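Local coordinates for protein putative protease (Parabacteroides distasonis ATCC 8503, PDB 3KD4) that is a putative exported protease, so named without an established substrate or measured activity, at residues 31-35 with 36-40; 118-121 with 122-126; 342-345 with 346-350. All coordinates share one frame; numbering follows the deposited sequence.

Contact 1 of 3, residues 31-35 with 36-40; sequences LTLFT and HTAMN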
loop_
_atom_site.group_PDB
_atom_site.type_symbol
_atom_site.label_atom_id
_atom_site.label_comp_id
_atom_site.label_asym_id
_atom_site.label_seq_id
_atom_site.Cartn_x
_atom_site.Cartn_y
_atom_site.Cartn_z
ATOM N N LEU A 31 -20.652 17.495 2.565
ATOM C CA LEU A 31 -20.578 16.666 1.373
ATOM C C LEU A 31 -21.909 16.669 0.664
ATOM O O LEU A 31 -22.911 16.165 1.189
ATOM C CB LEU A 31 -20.174 15.233 1.758
ATOM C CG LEU A 31 -20.208 14.126 0.681
ATOM C CD1 LEU A 31 -19.284 14.430 -0.488
ATOM C CD2 LEU A 31 -19.842 12.799 1.322
ATOM N N THR A 32 -21.932 17.221 -0.541
ATOM C CA THR A 32 -23.132 17.207 -1.351
ATOM C C THR A 32 -23.130 16.034 -2.340
ATOM O O THR A 32 -22.135 15.802 -3.011
ATOM C CB THR A 32 -23.269 18.534 -2.119
ATOM O OG1 THR A 32 -23.199 19.627 -1.189
ATOM C CG2 THR A 32 -24.590 18.568 -2.887
ATOM N N LEU A 33 -24.242 15.300 -2.380
ATOM C CA LEU A 33 -24.445 14.143 -3.248
ATOM C C LEU A 33 -25.430 14.513 -4.340
ATOM O O LEU A 33 -26.520 14.965 -4.056
ATOM C CB LEU A 33 -24.955 12.979 -2.426
ATOM C CG LEU A 33 -24.054 12.527 -1.249
ATOM C CD1 LEU A 33 -24.533 11.183 -0.703
ATOM C CD2 LEU A 33 -22.577 12.420 -1.629
ATOM N N PHE A 34 -25.054 14.357 -5.601
ATOM C CA PHE A 34 -25.899 14.839 -6.688
ATOM C C PHE A 34 -26.675 13.746 -7.404
ATOM O O PHE A 34 -27.567 14.063 -8.154
ATOM C CB PHE A 34 -25.075 15.568 -7.732
ATOM C CG PHE A 34 -24.388 16.777 -7.219
ATOM C CD1 PHE A 34 -25.109 17.914 -6.916
ATOM C CD2 PHE A 34 -23.014 16.789 -7.058
ATOM C CE1 PHE A 34 -24.459 19.037 -6.424
ATOM C CE2 PHE A 34 -22.361 17.922 -6.595
ATOM C CZ PHE A 34 -23.085 19.028 -6.269
ATOM N N THR A 35 -26.329 12.482 -7.190
ATOM C CA THR A 35 -26.965 11.374 -7.886
ATOM C C THR A 35 -27.389 10.278 -6.893
ATOM O O THR A 35 -26.820 10.146 -5.790
ATOM C CB THR A 35 -25.982 10.688 -8.871
ATOM O OG1 THR A 35 -24.953 10.050 -8.103
ATOM C CG2 THR A 35 -25.315 11.694 -9.867
ATOM N N HIS A 36 -28.327 9.449 -7.307
ATOM C CA HIS A 36 -28.574 8.199 -6.586
ATOM C C HIS A 36 -27.389 7.270 -6.492
ATOM O O HIS A 36 -27.260 6.584 -5.493
ATOM C CB HIS A 36 -29.773 7.463 -7.169
ATOM C CG HIS A 36 -31.024 8.252 -7.021
ATOM N ND1 HIS A 36 -31.853 8.543 -8.074
ATOM C CD2 HIS A 36 -31.513 8.925 -5.951
ATOM C CE1 HIS A 36 -32.852 9.298 -7.644
ATOM N NE2 HIS A 36 -32.655 9.557 -6.361
ATOM N N THR A 37 -26.533 7.258 -7.507
ATOM C CA THR A 37 -25.282 6.456 -7.513
ATOM C C THR A 37 -24.437 6.859 -6.298
ATOM O O THR A 37 -23.959 5.994 -5.548
ATOM C CB THR A 37 -24.451 6.661 -8.848
ATOM O OG1 THR A 37 -25.270 6.320 -9.965
ATOM C CG2 THR A 37 -23.158 5.821 -8.913
ATOM N N ALA A 38 -24.265 8.166 -6.122
ATOM C CA ALA A 38 -23.557 8.703 -4.954
ATOM C C ALA A 38 -24.281 8.312 -3.633
ATOM O O ALA A 38 -23.664 7.736 -2.741
ATOM C CB ALA A 38 -23.392 10.213 -5.085
HETATM N N MSE A 39 -25.581 8.582 -3.551
HETATM C CA MSE A 39 -26.364 8.342 -2.339
HETATM C C MSE A 39 -26.376 6.867 -1.899
HETATM O O MSE A 39 -26.444 6.572 -0.703
HETATM C CB MSE A 39 -27.799 8.775 -2.551
HETATM C CG MSE A 39 -27.994 10.262 -2.576
HETATM SE SE MSE A 39 -29.646 10.821 -3.287
HETATM C CE MSE A 39 -30.847 9.664 -2.273
ATOM N N ASN A 40 -26.343 5.945 -2.871
ATOM C CA ASN A 40 -26.483 4.498 -2.603
ATOM C C ASN A 40 -25.117 3.841 -2.453
ATOM O O ASN A 40 -25.031 2.666 -2.178
ATOM C CB ASN A 40 -27.307 3.819 -3.727
ATOM C CG ASN A 40 -28.745 4.318 -3.800
ATOM O OD1 ASN A 40 -29.298 4.822 -2.838
ATOM N ND2 ASN A 40 -29.364 4.150 -4.946
#

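Contact 2 of 3, residues 118-121 with 122-126; sequences IITK and PGYYP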
loop_
_atom_site.group_PDB
_atom_site.type_symbol
_atom_site.label_atom_id
_atom_site.label_comp_id
_atom_site.label_asym_id
_atom_site.label_seq_id
_atom_site.Cartn_x
_atom_site.Cartn_y
_atom_site.Cartn_z
ATOM N N ILE A 118 -12.149 13.054 18.105
ATOM C CA ILE A 118 -11.569 11.934 18.816
ATOM C C ILE A 118 -10.614 12.549 19.855
ATOM O O ILE A 118 -9.689 13.284 19.503
ATOM C CB ILE A 118 -10.813 11.009 17.868
ATOM C CG1 ILE A 118 -11.808 10.406 16.856
ATOM C CG2 ILE A 118 -10.056 9.934 18.690
ATOM C CD1 ILE A 118 -11.138 9.602 15.713
ATOM N N ILE A 119 -10.873 12.263 21.128
ATOM C CA ILE A 119 -10.097 12.795 22.230
ATOM C C ILE A 119 -9.257 11.662 22.801
ATOM O O ILE A 119 -9.791 10.632 23.199
ATOM C CB ILE A 119 -11.001 13.398 23.283
ATOM C CG1 ILE A 119 -11.796 14.558 22.651
ATOM C CG2 ILE A 119 -10.166 13.889 24.526
ATOM C CD1 ILE A 119 -13.151 14.659 23.157
ATOM N N THR A 120 -7.952 11.867 22.831
ATOM C CA THR A 120 -6.997 10.829 23.278
ATOM C C THR A 120 -6.406 11.252 24.607
ATOM O O THR A 120 -5.866 12.356 24.745
ATOM C CB THR A 120 -5.901 10.648 22.262
ATOM O OG1 THR A 120 -6.488 10.292 20.995
ATOM C CG2 THR A 120 -4.924 9.581 22.687
ATOM N N LYS A 121 -6.512 10.376 25.585
ATOM C CA LYS A 121 -5.975 10.642 26.912
ATOM C C LYS A 121 -4.442 10.571 26.949
ATOM O O LYS A 121 -3.831 10.024 26.045
ATOM C CB LYS A 121 -6.645 9.719 27.933
ATOM C CG LYS A 121 -6.174 8.287 27.942
ATOM C CD LYS A 121 -7.078 7.527 28.967
ATOM C CE LYS A 121 -6.468 6.249 29.485
ATOM N NZ LYS A 121 -7.475 5.570 30.387
ATOM N N PRO A 122 -3.821 11.147 27.997
ATOM C CA PRO A 122 -2.371 11.088 28.076
ATOM C C PRO A 122 -1.876 9.663 28.082
ATOM O O PRO A 122 -2.587 8.789 28.493
ATOM C CB PRO A 122 -2.054 11.755 29.428
ATOM C CG PRO A 122 -3.215 12.574 29.746
ATOM C CD PRO A 122 -4.404 11.850 29.149
ATOM N N GLY A 123 -0.677 9.432 27.605
ATOM C CA GLY A 123 -0.040 8.136 27.726
ATOM C C GLY A 123 -0.281 7.150 26.594
ATOM O O GLY A 123 0.023 5.966 26.738
ATOM N N TYR A 124 -0.900 7.569 25.509
ATOM C CA TYR A 124 -1.210 6.658 24.413
ATOM C C TYR A 124 -0.305 7.001 23.228
ATOM O O TYR A 124 0.330 6.137 22.672
ATOM C CB TYR A 124 -2.673 6.800 23.979
ATOM C CG TYR A 124 -3.107 5.842 22.913
ATOM C CD1 TYR A 124 -2.985 4.473 23.101
ATOM C CD2 TYR A 124 -3.633 6.293 21.704
ATOM C CE1 TYR A 124 -3.392 3.563 22.131
ATOM C CE2 TYR A 124 -4.063 5.375 20.709
ATOM C CZ TYR A 124 -3.929 4.016 20.941
ATOM O OH TYR A 124 -4.316 3.081 19.978
ATOM N N TYR A 125 -0.241 8.260 22.830
ATOM C CA TYR A 125 0.638 8.624 21.718
ATOM C C TYR A 125 1.894 9.293 22.249
ATOM O O TYR A 125 1.785 10.237 23.005
ATOM C CB TYR A 125 -0.087 9.562 20.787
ATOM C CG TYR A 125 -1.159 8.915 19.963
ATOM C CD1 TYR A 125 -0.943 7.692 19.335
ATOM C CD2 TYR A 125 -2.361 9.548 19.749
ATOM C CE1 TYR A 125 -1.943 7.102 18.559
ATOM C CE2 TYR A 125 -3.355 8.976 18.934
ATOM C CZ TYR A 125 -3.132 7.743 18.368
ATOM O OH TYR A 125 -4.109 7.160 17.566
ATOM N N PRO A 126 3.085 8.837 21.828
ATOM C CA PRO A 126 4.319 9.507 22.238
ATOM C C PRO A 126 4.444 10.940 21.745
ATOM O O PRO A 126 5.129 11.732 22.374
ATOM C CB PRO A 126 5.417 8.648 21.605
ATOM C CG PRO A 126 4.824 7.356 21.348
ATOM C CD PRO A 126 3.370 7.614 21.052
HETATM O O HOH W 1 -1.680 10.298 24.359
#

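Contact 3 of 3, residues 342-345 with 346-350; sequences SASP and LTNRG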
loop_
_atom_site.group_PDB
_atom_site.type_symbol
_atom_site.label_atom_id
_atom_site.label_comp_id
_atom_site.label_asym_id
_atom_site.label_seq_id
_atom_site.Cartn_x
_atom_site.Cartn_y
_atom_site.Cartn_z
ATOM N N SER A 342 10.463 -9.054 3.787
ATOM C CA SER A 342 9.219 -8.280 3.729
ATOM C C SER A 342 8.202 -9.054 2.869
ATOM O O SER A 342 8.553 -10.013 2.159
ATOM C CB SER A 342 9.436 -6.892 3.116
ATOM O OG SER A 342 10.155 -6.986 1.900
ATOM N N ALA A 343 6.951 -8.618 2.925
ATOM C CA ALA A 343 5.870 -9.333 2.249
ATOM C C ALA A 343 6.144 -9.251 0.753
ATOM O O ALA A 343 6.072 -10.250 0.056
ATOM C CB ALA A 343 4.514 -8.696 2.621
ATOM N N SER A 344 6.544 -8.073 0.288
ATOM C CA SER A 344 6.971 -7.878 -1.076
ATOM C C SER A 344 8.428 -7.397 -1.117
ATOM O O SER A 344 8.843 -6.610 -0.272
ATOM C CB SER A 344 6.067 -6.836 -1.731
ATOM O OG SER A 344 6.553 -6.571 -3.030
ATOM N N PRO A 345 9.209 -7.839 -2.109
ATOM C CA PRO A 345 10.647 -7.491 -2.055
ATOM C C PRO A 345 10.898 -5.996 -2.107
ATOM O O PRO A 345 10.328 -5.313 -2.973
ATOM C CB PRO A 345 11.221 -8.148 -3.312
ATOM C CG PRO A 345 10.289 -9.288 -3.598
ATOM C CD PRO A 345 8.920 -8.830 -3.163
ATOM N N LEU A 346 11.753 -5.493 -1.209
ATOM C CA LEU A 346 12.082 -4.062 -1.235
ATOM C C LEU A 346 12.703 -3.652 -2.551
ATOM O O LEU A 346 12.517 -2.525 -2.989
ATOM C CB LEU A 346 13.030 -3.665 -0.096
ATOM C CG LEU A 346 12.481 -3.638 1.315
ATOM C CD1 LEU A 346 13.609 -3.171 2.261
ATOM C CD2 LEU A 346 11.282 -2.717 1.444
ATOM N N THR A 347 13.399 -4.576 -3.201
ATOM C CA THR A 347 14.050 -4.297 -4.481
ATOM C C THR A 347 13.064 -4.192 -5.672
ATOM O O THR A 347 13.470 -3.834 -6.785
ATOM C CB THR A 347 15.137 -5.349 -4.761
ATOM O OG1 THR A 347 14.542 -6.664 -4.742
ATOM C CG2 THR A 347 16.263 -5.255 -3.692
ATOM N N ASN A 348 11.775 -4.467 -5.452
ATOM C CA ASN A 348 10.780 -4.222 -6.506
ATOM C C ASN A 348 10.609 -2.745 -6.770
ATOM O O ASN A 348 10.610 -2.299 -7.909
ATOM C CB ASN A 348 9.420 -4.863 -6.190
ATOM C CG ASN A 348 9.415 -6.346 -6.391
ATOM O OD1 ASN A 348 10.452 -6.971 -6.618
ATOM N ND2 ASN A 348 8.237 -6.925 -6.335
ATOM N N ARG A 349 10.453 -1.962 -5.713
ATOM C CA ARG A 349 10.295 -0.521 -5.879
ATOM C C ARG A 349 11.623 0.214 -5.738
ATOM O O ARG A 349 11.772 1.352 -6.175
ATOM C CB ARG A 349 9.253 0.006 -4.889
ATOM C CG ARG A 349 7.821 -0.561 -5.102
ATOM C CD ARG A 349 6.872 -0.105 -3.996
ATOM N NE ARG A 349 6.914 1.344 -3.854
ATOM C CZ ARG A 349 6.335 2.204 -4.693
ATOM N NH1 ARG A 349 5.620 1.773 -5.731
ATOM N NH2 ARG A 349 6.459 3.514 -4.503
ATOM N N GLY A 350 12.600 -0.417 -5.099
ATOM C CA GLY A 350 13.921 0.158 -4.972
ATOM C C GLY A 350 13.908 1.578 -4.465
ATOM O O GLY A 350 13.281 1.892 -3.440
HETATM O O HOH W 2 9.201 -2.687 -3.199
#

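Contact 1 of 3, residues 31-35 with 36-40
A chi1 of 67° sets Thr35 OG1 between its own backbone N and carbonyl carbon, facing the first turn of helix 36-39, where Ala38 N points at it. The resulting hydrogen bond, Ala38 N to Thr35 OG1, is 2.8 Å long and nearly straight, at 169° through the hydrogen; it makes Thr35 the N-cap of the helix. The carbonyl of the same residue takes the next amide in line: Met39 N donates to Thr35 O at 3.0 Å, the first i to i+4 bond of the helix.

Leu33, the last residue of strand 23-33, packs against the same turn. Its CD1 branch reaches Met39 CA at 3.8 Å and Met39 CG at 4.0 Å, while Leu33 CB faces Ala38 CB at 4.1 Å. Met39, a selenomethionine, bends at chi3, and its CE methyl comes to the edge of the His36 ring, in the ring plane. His36 NE2, on that first turn, is hydrogen-bonded to a glycerol, probably from the crystallisation liquor.

Thr35 OG1 is also hydrogen-bonded to Glu5 OE1, so two partners grip this hydroxyl and fix its rotation. The chemistry therefore implies a strand-to-helix junction held both by a polar cap tied back to Glu5 and by aliphatic contact of Leu33 with Ala38 and Met39.

Contact 2 of 3, residues 118-121 with 122-126
Thr120 meets two tyrosines at the end of strand 111-120, where the chain leaves the eight-stranded mixed sheet through a type II beta turn at Lys121-Tyr124. Its methyl does the touching: Thr120 CG2 lies 3.7 Å from Tyr124 CD2 and 3.9 Å from Tyr125 CD2, and the threonine side chain crosses each tyrosine side chain at about a right angle. With chi1 near -58°, CG2 stands opposite the backbone N of Thr120, and this sends the methyl toward the two rings. The rings also meet one another, Tyr124 CD2 sitting 3.5 Å above the plane of the Tyr125 ring, over its centre.

The turn that delivers the tyrosines is opened at its mouth. Pro122 and Gly123 supply the two central residues, and the positive phi of Gly123 (90°) suits the third position of a type II turn. Lys121 O and Tyr124 N nevertheless stand 3.9 Å apart, too far for the usual closing bond. A water links Lys121 O to the next amide, donating to Lys121 O at 2.7 Å and accepting from Tyr125 N at 2.9 Å, so it holds the strand end to the returning chain one residue further on.

The second shell fixes the polar ends. Thr120 OG1 is hydrogen-bonded to Gln55 NE2 of the adjacent strand 55-65, which probably helps keep the methyl turned toward the rings. Phe54 stacks on Tyr124, whose hydroxyl bonds to Asn51 ND2. On the other ring, Tyr125 OH bonds to Ala267 O, the oxygen that Tyr124 OH also reaches by a weak hydrogen bond.

Contact 3 of 3, residues 342-345 with 346-350
The amide of Asn348 lies against the Pro345 ring at the start of the short, weakly bonded helix 346-349. Pro345 CB, CG and CD lie over one face of the amide. Asn348 OD1 is 3.6 Å from Pro345 CB, and Asn348 ND2 is 3.8 Å from Pro345 CD, so the amide spans the width of the ring. Asn348 ND2 also comes within 3.7 Å of Ser344 OG, a near approach rather than a bond.

This side-chain layer sits on a turn of helix closed at Pro345 O. Asn348 N donates to Pro345 O at 3.0 Å, an i to i+3 turn bond with a 161° angle at the hydrogen. Arg349 N stays 4.3 Å from the same oxygen, and a water fills the bond that a regular alpha-helix would make: it donates to Pro345 O and accepts from Arg349 N. The inserted water is consistent with the weak bonding of this helix, where the bond from Arg349 N to Leu346 O is also weak.

Ahead of the helix, Ser342 OG donates to Ser344 O, its chi1 of 49° swinging the hydroxyl back over the segment that precedes Pro345. Leu346 leaves this surface turn for the five-stranded antiparallel sheet, packing on Leu308 and Val310 of strand 305-312 and on Ala329. Arg349 makes salt bridges to Asp353 and to Glu418 of the short strand 417-418. Gly350, with positive phi, is the first residue to leave helical angles, and its backbone N donates to Leu346 O at 3.0 Å.

In the fold
Contacts 1 and 2 belong to one eight-stranded mixed sheet, on neighbouring strands 23-33 and 111-120, yet their nearest atoms are about 17 Å apart. Both are partly buried junctions where a strand ends. Contact 3 lies at the surface beside the separate five-stranded antiparallel sheet, its nearest atoms about 28 Å from contact 1 and about 23 Å from contact 2. The chemistry differs accordingly: a threonine side chain caps the helix directly at 31-40, whereas water completes the backbone links at both 118-126 and 342-350. Aromatic packing dominates contact 2, aliphatic packing accompanies the cap in contact 1, and an amide lying against a proline marks contact 3.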